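Local coordinates for methyl-accepting chemotaxis protein (Vibrio cholerae, PDB 6CEQ), which binds heme in this second PAS domain of Aer2, a dual PAS-heme oxygen sensor, and probably passes the signal on to the chemotaxis machinery, at residues 12-21 / 48-56; 67-76 / 89-100. All coordinates share one frame; numbering follows the deposited sequence.

Overall arrangement
From the N terminus, the chain forms strand 8-12, turns at Asp13-Gly16 and enters the outermost strand 18-21. Helices 23-31 and 33-39 follow, and interaction 1 closes this loop by bringing 48-56 back against 12-21. Helix 60-68 then leads to interaction 2, in which 67-76 meets 89-100 and closes the hairpin of strands 75-81 and 84-94 at the other outer strand of the sheet. The two loops run in series and neither crosses the other. Ile53 packs on Ile67, and Lys14 on Tyr100, where the contacts meet. Together they tie the helix 60-68 region and the preceding loop to the antiparallel PAS sheet around the heme.

Interaction 1. Residues 12-21 / 48-56. With HEM (protoporphyrin IX containing Fe), chain D.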
loop_
_atom_site.group_PDB
_atom_site.type_symbol
_atom_site.label_atom_id
_atom_site.label_comp_id
_atom_site.label_asym_id
_atom_site.label_seq_id
_atom_site.Cartn_x
_atom_site.Cartn_y
_atom_site.Cartn_z
ATOM N N ALA A 12 2.529 -5.191 -4.891
ATOM C CA ALA A 12 2.221 -6.557 -4.472
ATOM C C ALA A 12 1.967 -7.430 -5.697
ATOM O O ALA A 12 1.694 -6.933 -6.789
ATOM C CB ALA A 12 1.005 -6.598 -3.534
ATOM N N ASP A 13 2.056 -8.749 -5.514
ATOM C CA ASP A 13 1.701 -9.645 -6.607
ATOM C C ASP A 13 0.207 -9.964 -6.568
ATOM O O ASP A 13 -0.538 -9.467 -5.719
ATOM C CB ASP A 13 2.558 -10.918 -6.600
ATOM C CG ASP A 13 2.373 -11.781 -5.349
ATOM O OD1 ASP A 13 1.388 -11.605 -4.596
ATOM O OD2 ASP A 13 3.231 -12.668 -5.129
ATOM N N LYS A 14 -0.239 -10.781 -7.534
ATOM C CA LYS A 14 -1.659 -11.113 -7.653
ATOM C C LYS A 14 -2.194 -11.826 -6.417
ATOM O O LYS A 14 -3.371 -11.669 -6.077
ATOM C CB LYS A 14 -1.888 -11.980 -8.892
ATOM C CG LYS A 14 -2.055 -11.178 -10.152
ATOM C CD LYS A 14 -2.691 -12.005 -11.261
ATOM C CE LYS A 14 -1.847 -13.224 -11.579
ATOM N NZ LYS A 14 -2.453 -14.047 -12.661
ATOM N N GLU A 15 -1.364 -12.637 -5.756
ATOM C CA GLU A 15 -1.750 -13.308 -4.517
ATOM C C GLU A 15 -1.646 -12.398 -3.294
ATOM O O GLU A 15 -1.804 -12.882 -2.167
ATOM C CB GLU A 15 -0.925 -14.595 -4.297
ATOM C CG GLU A 15 -1.285 -15.760 -5.210
ATOM C CD GLU A 15 -0.971 -15.524 -6.677
ATOM O OE1 GLU A 15 0.093 -14.936 -6.992
ATOM O OE2 GLU A 15 -1.828 -15.905 -7.510
ATOM N N GLY A 16 -1.332 -11.111 -3.477
ATOM C CA GLY A 16 -1.331 -10.181 -2.371
ATOM C C GLY A 16 -0.068 -10.165 -1.552
ATOM O O GLY A 16 -0.073 -9.586 -0.463
ATOM N N ILE A 17 1.018 -10.740 -2.043
ATOM C CA ILE A 17 2.276 -10.728 -1.312
ATOM C C ILE A 17 3.014 -9.450 -1.656
ATOM O O ILE A 17 3.268 -9.171 -2.840
ATOM C CB ILE A 17 3.131 -11.958 -1.627
ATOM C CG1 ILE A 17 2.363 -13.240 -1.299
ATOM C CG2 ILE A 17 4.436 -11.882 -0.839
ATOM C CD1 ILE A 17 1.916 -13.325 0.149
ATOM N N ILE A 18 3.373 -8.674 -0.637
ATOM C CA ILE A 18 4.077 -7.423 -0.868
ATOM C C ILE A 18 5.431 -7.731 -1.490
ATOM O O ILE A 18 6.162 -8.606 -1.018
ATOM C CB ILE A 18 4.229 -6.641 0.440
ATOM C CG1 ILE A 18 2.860 -6.220 0.979
ATOM C CG2 ILE A 18 5.087 -5.429 0.215
ATOM C CD1 ILE A 18 2.919 -5.607 2.372
ATOM N N GLN A 19 5.734 -7.050 -2.591
ATOM C CA GLN A 19 6.972 -7.275 -3.327
ATOM C C GLN A 19 8.002 -6.173 -3.158
ATOM O O GLN A 19 9.199 -6.457 -3.220
ATOM C CB GLN A 19 6.678 -7.443 -4.824
ATOM C CG GLN A 19 5.675 -8.550 -5.132
ATOM C CD GLN A 19 6.218 -9.928 -4.794
ATOM O OE1 GLN A 19 5.611 -10.682 -4.032
ATOM N NE2 GLN A 19 7.366 -10.267 -5.370
ATOM N N TYR A 20 7.575 -4.927 -2.957
ATOM C CA TYR A 20 8.506 -3.807 -2.959
ATOM C C TYR A 20 7.861 -2.601 -2.292
ATOM O O TYR A 20 6.677 -2.330 -2.503
ATOM C CB TYR A 20 8.923 -3.446 -4.394
ATOM C CG TYR A 20 9.937 -2.320 -4.486
ATOM C CD1 TYR A 20 11.273 -2.555 -4.208
ATOM C CD2 TYR A 20 9.561 -1.035 -4.866
ATOM C CE1 TYR A 20 12.209 -1.544 -4.278
ATOM C CE2 TYR A 20 10.501 -0.002 -4.945
ATOM C CZ TYR A 20 11.822 -0.274 -4.653
ATOM O OH TYR A 20 12.776 0.714 -4.722
ATOM N N LEU A 21 8.654 -1.884 -1.493
ATOM C CA LEU A 21 8.327 -0.553 -1.000
ATOM C C LEU A 21 9.431 0.398 -1.424
ATOM O O LEU A 21 10.614 0.088 -1.242
ATOM C CB LEU A 21 8.191 -0.517 0.521
ATOM C CG LEU A 21 6.858 -0.942 1.124
ATOM C CD1 LEU A 21 6.793 -2.443 1.257
ATOM C CD2 LEU A 21 6.698 -0.281 2.480
ATOM N N LEU A 48 8.010 -5.649 5.784
ATOM C CA LEU A 48 6.724 -5.778 5.096
ATOM C C LEU A 48 6.809 -6.638 3.844
ATOM O O LEU A 48 5.850 -7.340 3.503
ATOM C CB LEU A 48 6.201 -4.392 4.726
ATOM C CG LEU A 48 5.755 -3.486 5.863
ATOM C CD1 LEU A 48 5.341 -2.131 5.302
ATOM C CD2 LEU A 48 4.599 -4.111 6.629
ATOM N N VAL A 49 7.948 -6.597 3.152
ATOM C CA VAL A 49 8.102 -7.365 1.927
ATOM C C VAL A 49 7.975 -8.847 2.253
ATOM O O VAL A 49 8.512 -9.329 3.258
ATOM C CB VAL A 49 9.444 -7.029 1.256
ATOM C CG1 VAL A 49 9.755 -8.024 0.145
ATOM C CG2 VAL A 49 9.416 -5.605 0.696
ATOM N N GLY A 50 7.200 -9.560 1.444
ATOM C CA GLY A 50 6.944 -10.962 1.678
ATOM C C GLY A 50 5.725 -11.241 2.522
ATOM O O GLY A 50 5.288 -12.396 2.590
ATOM N N LYS A 51 5.177 -10.230 3.183
ATOM C CA LYS A 51 3.952 -10.397 3.944
ATOM C C LYS A 51 2.739 -10.269 3.030
ATOM O O LYS A 51 2.789 -9.627 1.979
ATOM C CB LYS A 51 3.873 -9.381 5.078
ATOM C CG LYS A 51 4.809 -9.756 6.219
ATOM C CD LYS A 51 4.527 -9.008 7.504
ATOM C CE LYS A 51 5.325 -9.625 8.645
ATOM N NZ LYS A 51 6.738 -9.859 8.229
ATOM N N ASN A 52 1.655 -10.926 3.424
ATOM C CA ASN A 52 0.405 -10.802 2.691
ATOM C C ASN A 52 -0.368 -9.573 3.152
ATOM O O ASN A 52 -0.506 -9.322 4.352
ATOM C CB ASN A 52 -0.450 -12.052 2.870
ATOM C CG ASN A 52 -1.557 -12.125 1.854
ATOM O OD1 ASN A 52 -2.470 -11.303 1.863
ATOM N ND2 ASN A 52 -1.472 -13.095 0.960
ATOM N N ILE A 53 -0.906 -8.816 2.186
ATOM C CA ILE A 53 -1.609 -7.584 2.526
ATOM C C ILE A 53 -2.848 -7.841 3.373
ATOM O O ILE A 53 -3.296 -6.941 4.094
ATOM C CB ILE A 53 -2.000 -6.814 1.243
ATOM C CG1 ILE A 53 -3.019 -7.613 0.427
ATOM C CG2 ILE A 53 -0.770 -6.531 0.396
ATOM C CD1 ILE A 53 -3.550 -6.863 -0.816
ATOM N N ASP A 54 -3.383 -9.069 3.342
ATOM C CA ASP A 54 -4.586 -9.392 4.107
ATOM C C ASP A 54 -4.400 -9.084 5.586
ATOM O O ASP A 54 -5.359 -8.714 6.269
ATOM C CB ASP A 54 -4.932 -10.875 3.940
ATOM C CG ASP A 54 -5.391 -11.232 2.534
ATOM O OD1 ASP A 54 -5.642 -10.327 1.709
ATOM O OD2 ASP A 54 -5.470 -12.447 2.247
ATOM N N ILE A 55 -3.166 -9.192 6.081
ATOM C CA ILE A 55 -2.885 -8.997 7.502
ATOM C C ILE A 55 -3.274 -7.602 7.958
ATOM O O ILE A 55 -3.717 -7.413 9.096
ATOM C CB ILE A 55 -1.388 -9.272 7.758
ATOM C CG1 ILE A 55 -1.070 -10.755 7.565
ATOM C CG2 ILE A 55 -0.951 -8.779 9.134
ATOM C CD1 ILE A 55 0.422 -11.045 7.531
ATOM N N PHE A 56 -3.198 -6.618 7.063
ATOM C CA PHE A 56 -3.375 -5.223 7.435
ATOM C C PHE A 56 -4.761 -4.695 7.124
ATOM O O PHE A 56 -5.052 -3.533 7.427
ATOM C CB PHE A 56 -2.326 -4.362 6.724
ATOM C CG PHE A 56 -0.920 -4.825 6.956
ATOM C CD1 PHE A 56 -0.282 -4.539 8.144
ATOM C CD2 PHE A 56 -0.265 -5.583 6.010
ATOM C CE1 PHE A 56 1.010 -4.967 8.368
ATOM C CE2 PHE A 56 1.018 -6.020 6.228
ATOM C CZ PHE A 56 1.655 -5.712 7.412
HETATM C CHA HEM D . -6.803 0.387 2.356
HETATM C CHB HEM D . -4.642 -2.365 -0.993
HETATM C CHC HEM D . -0.651 -2.317 1.825
HETATM C CHD HEM D . -3.562 -1.290 5.562
HETATM C C1A HEM D . -6.493 -0.233 1.166
HETATM C C2A HEM D . -7.205 -0.069 -0.038
HETATM C C3A HEM D . -6.606 -0.839 -0.986
HETATM C C4A HEM D . -5.519 -1.494 -0.376
HETATM C CMA HEM D . -7.033 -0.970 -2.425
HETATM C CAA HEM D . -8.415 0.806 -0.241
HETATM C CBA HEM D . -9.647 0.119 0.351
HETATM C CGA HEM D . -10.822 1.060 0.297
HETATM O O1A HEM D . -10.638 2.295 0.378
HETATM O O2A HEM D . -11.981 0.607 0.173
HETATM C C1B HEM D . -3.330 -2.512 -0.520
HETATM C C2B HEM D . -2.282 -3.042 -1.318
HETATM C C3B HEM D . -1.152 -3.039 -0.555
HETATM C C4B HEM D . -1.544 -2.481 0.761
HETATM C CMB HEM D . -2.397 -3.518 -2.743
HETATM C CAB HEM D . 0.190 -3.500 -0.955
HETATM C CBB HEM D . 0.675 -3.174 -2.150
HETATM C C1C HEM D . -1.084 -2.054 3.121
HETATM C C2C HEM D . -0.285 -2.015 4.274
HETATM C C3C HEM D . -1.118 -1.722 5.345
HETATM C C4C HEM D . -2.436 -1.580 4.828
HETATM C CMC HEM D . 1.203 -2.250 4.338
HETATM C CAC HEM D . -0.712 -1.580 6.754
HETATM C CBC HEM D . 0.422 -0.958 7.062
HETATM C C1D HEM D . -4.661 -0.673 4.960
HETATM C C2D HEM D . -5.678 0.047 5.736
HETATM C C3D HEM D . -6.575 0.512 4.847
HETATM C C4D HEM D . -6.109 0.080 3.523
HETATM C CMD HEM D . -5.711 0.228 7.232
HETATM C CAD HEM D . -7.811 1.316 5.150
HETATM C CBD HEM D . -8.733 0.511 6.067
HETATM C CGD HEM D . -9.075 -0.802 5.412
HETATM O O1D HEM D . -8.682 -1.875 5.921
HETATM O O2D HEM D . -9.751 -0.820 4.360
HETATM N NA HEM D . -5.463 -1.111 0.938
HETATM N NB HEM D . -2.856 -2.193 0.693
HETATM N NC HEM D . -2.376 -1.789 3.477
HETATM N ND HEM D . -4.971 -0.620 3.656
HETATM FE FE HEM D . -4.005 -1.371 2.249
HETATM O O HOH W 1 -2.814 0.818 1.696
#
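Ile18 sits at the tight centre of this contact, gripped by the 48-56 loop through both its backbone N and O. Ile18 N donates to Lys51 O at 2.8 Å, almost straight (175°), and Gly50 N to Ile18 O. On the other side of the Ile17-Asn52 bridge, Ile53 N donates to Gly16 O at 2.9 Å. With CG1 beside the backbone N (chi1 -65°), Ile18 lays CG1 against Ile53 CG2 at 3.7 Å; Ile18 CD1 ends beside Leu48 O, with Phe56 CE2 a looser 4.3 Å off. Ile53 CG2 presses on heme vinyl carbon CAB (3.5 Å), while Ala12 CB meets its outer carbon, CBB. Phe56 CB lies 3.2 Å from heme C3C, and CG against vinyl carbon CAC; heme methyl CMC stands over the rim of one ring face, Ile55 CG2 over the centre of the other. Leu21 and Leu48 cross at about a right angle, Leu21 CD2 to Leu48 CD1 3.6 Å. Asn52 packs across Ile17 CD1; its ND2 bonds weakly to Glu15 O (3.2 Å), its OD1 closes an Asx turn with Asp54 N, and Arg64 is a further partner of both oxygens.

Toward solvent the fit is looser: Val49 lies alongside the Gln19 backbone, and Lys51 turns away to the carbonyl of Glu47. Three backbone bonds join the segments, and Ala12, Ile53 and Phe56 meet the heme's vinyl-bearing side through carbon alone, a van der Waals contact.

Interaction 2. Residues 67-76 / 89-100; sequences ISNPERLPFT and TCIAMRDTKGEY. With HEM (protoporphyrin IX containing Fe), chain D.
Pro70 lies over the face of the Tyr100 ring in a CH-pi contact, beside the antiparallel hairpin of the PAS sheet that begins at Phe75. Pro70 CB stands 3.7 Å from the Tyr100 ring centroid and only 9° off the ring normal, while CG rests above the CD1 side. The guanidinium of Arg94 approaches the same proline obliquely, and its NH1 bonds across the Asp95-Gly98 turn to Gly98 O. With Tyr100 CG anti to the backbone N (chi1 177°), the ring points its hydroxyl at the end of helix 60-68, where Tyr100 OH donates to Ile67 O at 2.6 Å. This bond lies in the carbonyl plane, on a lone pair, so the ring is held at its rim as well as over its face.

Leu73 spreads its two methyls along strand 84-94: CD1 meets Ala92 CB at 4.0 Å and comes obliquely to the Tyr100 ring, whereas CD2 turns to Cys90 SG at 4.1 Å. After cis-Pro74 the strands pair. Phe75 and Cys90 form a hydrogen-bonded pair, with Phe75 N to Cys90 O at 2.9 Å and the reciprocal bond from Cys90 N to Phe75 O at 2.8 Å. Thr76 and Thr89 form the next, non-hydrogen-bonded pair, their side chains on the face opposite that of Phe75 and Cys90. CG anti to the backbone N (chi1 178°) carries the Phe75 ring to the heme propionate, where CE2 lies 3.8 Å from propionate carbon CAA and oxygen O1A sits at the ring edge, in its plane.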
loop_
_atom_site.group_PDB
_atom_site.type_symbol
_atom_site.label_atom_id
_atom_site.label_comp_id
_atom_site.label_asym_id
_atom_site.label_seq_id
_atom_site.Cartn_x
_atom_site.Cartn_y
_atom_site.Cartn_z
ATOM N N ILE A 67 -7.980 -5.998 -6.030
ATOM C CA ILE A 67 -6.726 -6.293 -6.724
ATOM C C ILE A 67 -6.829 -7.544 -7.580
ATOM O O ILE A 67 -5.894 -7.840 -8.341
ATOM C CB ILE A 67 -5.541 -6.436 -5.746
ATOM C CG1 ILE A 67 -5.626 -7.749 -4.958
ATOM C CG2 ILE A 67 -5.477 -5.235 -4.816
ATOM C CD1 ILE A 67 -4.288 -8.207 -4.389
ATOM N N SER A 68 -7.923 -8.296 -7.461
ATOM C CA SER A 68 -8.196 -9.455 -8.306
ATOM C C SER A 68 -8.877 -9.081 -9.617
ATOM O O SER A 68 -8.983 -9.935 -10.504
ATOM C CB SER A 68 -9.055 -10.482 -7.561
ATOM O OG SER A 68 -8.376 -10.927 -6.400
ATOM N N ASN A 69 -9.398 -7.857 -9.737
ATOM C CA ASN A 69 -10.164 -7.421 -10.908
ATOM C C ASN A 69 -9.485 -6.216 -11.541
ATOM O O ASN A 69 -9.979 -5.078 -11.436
ATOM C CB ASN A 69 -11.608 -7.121 -10.510
ATOM C CG ASN A 69 -12.380 -8.378 -10.127
ATOM O OD1 ASN A 69 -13.043 -8.984 -10.967
ATOM N ND2 ASN A 69 -12.293 -8.774 -8.856
ATOM N N PRO A 70 -8.395 -6.425 -12.284
ATOM C CA PRO A 70 -7.662 -5.292 -12.866
ATOM C C PRO A 70 -8.458 -4.511 -13.880
ATOM O O PRO A 70 -8.096 -3.365 -14.174
ATOM C CB PRO A 70 -6.448 -5.958 -13.527
ATOM C CG PRO A 70 -6.853 -7.394 -13.712
ATOM C CD PRO A 70 -7.731 -7.713 -12.553
ATOM N N GLU A 71 -9.543 -5.084 -14.408
ATOM C CA GLU A 71 -10.371 -4.357 -15.361
ATOM C C GLU A 71 -11.008 -3.145 -14.695
ATOM O O GLU A 71 -11.216 -2.108 -15.339
ATOM C CB GLU A 71 -11.436 -5.282 -15.953
ATOM N N ARG A 72 -11.341 -3.263 -13.409
ATOM C CA ARG A 72 -11.934 -2.168 -12.651
ATOM C C ARG A 72 -10.894 -1.246 -12.025
ATOM O O ARG A 72 -11.268 -0.280 -11.351
ATOM C CB ARG A 72 -12.875 -2.698 -11.564
ATOM C CG ARG A 72 -13.979 -3.593 -12.116
ATOM C CD ARG A 72 -15.070 -3.882 -11.089
ATOM N NE ARG A 72 -14.634 -4.608 -9.898
ATOM C CZ ARG A 72 -14.999 -5.857 -9.623
ATOM N NH1 ARG A 72 -15.792 -6.513 -10.460
ATOM N NH2 ARG A 72 -14.580 -6.451 -8.513
ATOM N N LEU A 73 -9.616 -1.499 -12.256
ATOM C CA LEU A 73 -8.583 -0.563 -11.843
ATOM C C LEU A 73 -8.397 0.458 -12.958
ATOM O O LEU A 73 -8.727 0.181 -14.118
ATOM C CB LEU A 73 -7.254 -1.279 -11.557
ATOM C CG LEU A 73 -7.199 -2.313 -10.428
ATOM C CD1 LEU A 73 -5.820 -2.965 -10.262
ATOM C CD2 LEU A 73 -7.582 -1.612 -9.136
ATOM N N PRO A 74 -7.921 1.670 -12.648
ATOM C CA PRO A 74 -7.458 2.191 -11.354
ATOM C C PRO A 74 -8.548 2.424 -10.303
ATOM O O PRO A 74 -9.717 2.685 -10.619
ATOM C CB PRO A 74 -6.783 3.517 -11.735
ATOM C CG PRO A 74 -7.467 3.942 -12.976
ATOM C CD PRO A 74 -7.812 2.676 -13.722
ATOM N N PHE A 75 -8.147 2.292 -9.041
ATOM C CA PHE A 75 -9.009 2.487 -7.884
ATOM C C PHE A 75 -8.443 3.612 -7.030
ATOM O O PHE A 75 -7.234 3.669 -6.802
ATOM C CB PHE A 75 -9.116 1.185 -7.061
ATOM C CG PHE A 75 -9.948 1.312 -5.817
ATOM C CD1 PHE A 75 -11.300 1.014 -5.840
ATOM C CD2 PHE A 75 -9.377 1.727 -4.623
ATOM C CE1 PHE A 75 -12.064 1.128 -4.699
ATOM C CE2 PHE A 75 -10.138 1.840 -3.470
ATOM C CZ PHE A 75 -11.479 1.540 -3.508
ATOM N N THR A 76 -9.309 4.516 -6.558
ATOM C CA THR A 76 -8.873 5.603 -5.691
ATOM C C THR A 76 -9.762 5.689 -4.464
ATOM O O THR A 76 -10.959 5.393 -4.524
ATOM C CB THR A 76 -8.887 6.964 -6.391
ATOM O OG1 THR A 76 -10.241 7.342 -6.684
ATOM C CG2 THR A 76 -8.085 6.907 -7.682
ATOM N N THR A 89 -4.089 5.551 -4.401
ATOM C CA THR A 89 -4.289 5.188 -5.798
ATOM C C THR A 89 -3.751 3.786 -6.016
ATOM O O THR A 89 -2.614 3.500 -5.644
ATOM C CB THR A 89 -3.575 6.158 -6.736
ATOM O OG1 THR A 89 -3.979 7.491 -6.419
ATOM C CG2 THR A 89 -3.939 5.846 -8.181
ATOM N N CYS A 90 -4.567 2.917 -6.616
ATOM C CA CYS A 90 -4.167 1.552 -6.936
ATOM C C CYS A 90 -4.270 1.354 -8.443
ATOM O O CYS A 90 -5.339 1.563 -9.025
ATOM C CB CYS A 90 -5.059 0.549 -6.202
ATOM S SG CYS A 90 -4.542 -1.164 -6.382
ATOM N N ILE A 91 -3.164 0.959 -9.072
ATOM C CA ILE A 91 -3.109 0.767 -10.516
ATOM C C ILE A 91 -2.626 -0.649 -10.806
ATOM O O ILE A 91 -1.979 -1.297 -9.979
ATOM C CB ILE A 91 -2.200 1.801 -11.214
ATOM C CG1 ILE A 91 -0.765 1.694 -10.696
ATOM C CG2 ILE A 91 -2.729 3.206 -10.999
ATOM C CD1 ILE A 91 0.185 0.974 -11.641
ATOM N N ALA A 92 -2.945 -1.125 -12.010
ATOM C CA ALA A 92 -2.543 -2.459 -12.427
ATOM C C ALA A 92 -1.126 -2.426 -12.982
ATOM O O ALA A 92 -0.819 -1.626 -13.871
ATOM C CB ALA A 92 -3.512 -3.005 -13.487
ATOM N N MET A 93 -0.264 -3.293 -12.457
ATOM C CA MET A 93 1.051 -3.504 -13.044
ATOM C C MET A 93 0.957 -4.618 -14.070
ATOM O O MET A 93 0.261 -5.611 -13.855
ATOM C CB MET A 93 2.084 -3.880 -11.988
ATOM C CG MET A 93 2.310 -2.838 -10.941
ATOM S SD MET A 93 3.717 -3.307 -9.926
ATOM C CE MET A 93 3.265 -4.980 -9.458
ATOM N N ARG A 94 1.649 -4.453 -15.192
ATOM C CA ARG A 94 1.610 -5.465 -16.239
ATOM C C ARG A 94 3.016 -5.828 -16.692
ATOM O O ARG A 94 3.940 -5.020 -16.598
ATOM C CB ARG A 94 0.774 -4.981 -17.425
ATOM C CG ARG A 94 -0.635 -4.628 -17.010
ATOM C CD ARG A 94 -1.489 -4.214 -18.166
ATOM N NE ARG A 94 -2.869 -4.021 -17.734
ATOM C CZ ARG A 94 -3.763 -4.996 -17.614
ATOM N NH1 ARG A 94 -3.436 -6.253 -17.901
ATOM N NH2 ARG A 94 -4.990 -4.712 -17.205
ATOM N N ASP A 95 3.176 -7.059 -17.184
ATOM C CA ASP A 95 4.470 -7.454 -17.723
ATOM C C ASP A 95 4.608 -6.954 -19.160
ATOM O O ASP A 95 3.726 -6.281 -19.697
ATOM C CB ASP A 95 4.676 -8.968 -17.614
ATOM C CG ASP A 95 3.701 -9.784 -18.462
ATOM O OD1 ASP A 95 3.031 -9.239 -19.363
ATOM O OD2 ASP A 95 3.627 -11.008 -18.223
ATOM N N THR A 96 5.736 -7.290 -19.798
ATOM C CA THR A 96 6.012 -6.772 -21.133
ATOM C C THR A 96 5.061 -7.314 -22.186
ATOM O O THR A 96 4.961 -6.730 -23.268
ATOM C CB THR A 96 7.444 -7.102 -21.556
ATOM O OG1 THR A 96 7.639 -8.516 -21.478
ATOM C CG2 THR A 96 8.438 -6.402 -20.649
ATOM N N LYS A 97 4.374 -8.416 -21.901
ATOM C CA LYS A 97 3.369 -8.968 -22.796
ATOM C C LYS A 97 1.950 -8.581 -22.394
ATOM O O LYS A 97 0.991 -9.189 -22.877
ATOM C CB LYS A 97 3.528 -10.486 -22.870
ATOM C CG LYS A 97 4.848 -10.894 -23.516
ATOM C CD LYS A 97 4.951 -12.386 -23.754
ATOM C CE LYS A 97 5.206 -13.124 -22.447
ATOM N NZ LYS A 97 5.713 -14.506 -22.674
ATOM N N GLY A 98 1.799 -7.593 -21.509
ATOM C CA GLY A 98 0.501 -7.046 -21.173
ATOM C C GLY A 98 -0.265 -7.769 -20.087
ATOM O O GLY A 98 -1.375 -7.336 -19.746
ATOM N N GLU A 99 0.288 -8.831 -19.514
ATOM C CA GLU A 99 -0.422 -9.598 -18.499
ATOM C C GLU A 99 -0.331 -8.918 -17.136
ATOM O O GLU A 99 0.718 -8.385 -16.763
ATOM C CB GLU A 99 0.150 -11.012 -18.405
ATOM C CG GLU A 99 -0.254 -11.945 -19.546
ATOM C CD GLU A 99 -1.739 -12.275 -19.542
ATOM O OE1 GLU A 99 -2.498 -11.626 -20.295
ATOM O OE2 GLU A 99 -2.148 -13.187 -18.790
ATOM N N TYR A 100 -1.440 -8.958 -16.393
ATOM C CA TYR A 100 -1.513 -8.355 -15.063
ATOM C C TYR A 100 -0.606 -9.092 -14.083
ATOM O O TYR A 100 -0.682 -10.320 -13.956
ATOM C CB TYR A 100 -2.960 -8.378 -14.572
ATOM C CG TYR A 100 -3.204 -7.861 -13.166
ATOM C CD1 TYR A 100 -3.857 -8.645 -12.225
ATOM C CD2 TYR A 100 -2.810 -6.578 -12.791
ATOM C CE1 TYR A 100 -4.107 -8.178 -10.941
ATOM C CE2 TYR A 100 -3.056 -6.101 -11.508
ATOM C CZ TYR A 100 -3.704 -6.902 -10.590
ATOM O OH TYR A 100 -3.948 -6.433 -9.318
HETATM C CHA HEM D . -6.803 0.387 2.356
HETATM C CHB HEM D . -4.642 -2.365 -0.993
HETATM C CHC HEM D . -0.651 -2.317 1.825
HETATM C CHD HEM D . -3.562 -1.290 5.562
HETATM C C1A HEM D . -6.493 -0.233 1.166
HETATM C C2A HEM D . -7.205 -0.069 -0.038
HETATM C C3A HEM D . -6.606 -0.839 -0.986
HETATM C C4A HEM D . -5.519 -1.494 -0.376
HETATM C CMA HEM D . -7.033 -0.970 -2.425
HETATM C CAA HEM D . -8.415 0.806 -0.241
HETATM C CBA HEM D . -9.647 0.119 0.351
HETATM C CGA HEM D . -10.822 1.060 0.297
HETATM O O1A HEM D . -10.638 2.295 0.378
HETATM O O2A HEM D . -11.981 0.607 0.173
HETATM C C1B HEM D . -3.330 -2.512 -0.520
HETATM C C2B HEM D . -2.282 -3.042 -1.318
HETATM C C3B HEM D . -1.152 -3.039 -0.555
HETATM C C4B HEM D . -1.544 -2.481 0.761
HETATM C CMB HEM D . -2.397 -3.518 -2.743
HETATM C CAB HEM D . 0.190 -3.500 -0.955
HETATM C CBB HEM D . 0.675 -3.174 -2.150
HETATM C C1C HEM D . -1.084 -2.054 3.121
HETATM C C2C HEM D . -0.285 -2.015 4.274
HETATM C C3C HEM D . -1.118 -1.722 5.345
HETATM C C4C HEM D . -2.436 -1.580 4.828
HETATM C CMC HEM D . 1.203 -2.250 4.338
HETATM C CAC HEM D . -0.712 -1.580 6.754
HETATM C CBC HEM D . 0.422 -0.958 7.062
HETATM C C1D HEM D . -4.661 -0.673 4.960
HETATM C C2D HEM D . -5.678 0.047 5.736
HETATM C C3D HEM D . -6.575 0.512 4.847
HETATM C C4D HEM D . -6.109 0.080 3.523
HETATM C CMD HEM D . -5.711 0.228 7.232
HETATM C CAD HEM D . -7.811 1.316 5.150
HETATM C CBD HEM D . -8.733 0.511 6.067
HETATM C CGD HEM D . -9.075 -0.802 5.412
HETATM O O1D HEM D . -8.682 -1.875 5.921
HETATM O O2D HEM D . -9.751 -0.820 4.360
HETATM N NA HEM D . -5.463 -1.111 0.938
HETATM N NB HEM D . -2.856 -2.193 0.693
HETATM N NC HEM D . -2.376 -1.789 3.477
HETATM N ND HEM D . -4.971 -0.620 3.656
HETATM FE FE HEM D . -4.005 -1.371 2.249
HETATM O O HOH W 1 -2.814 0.818 1.696
#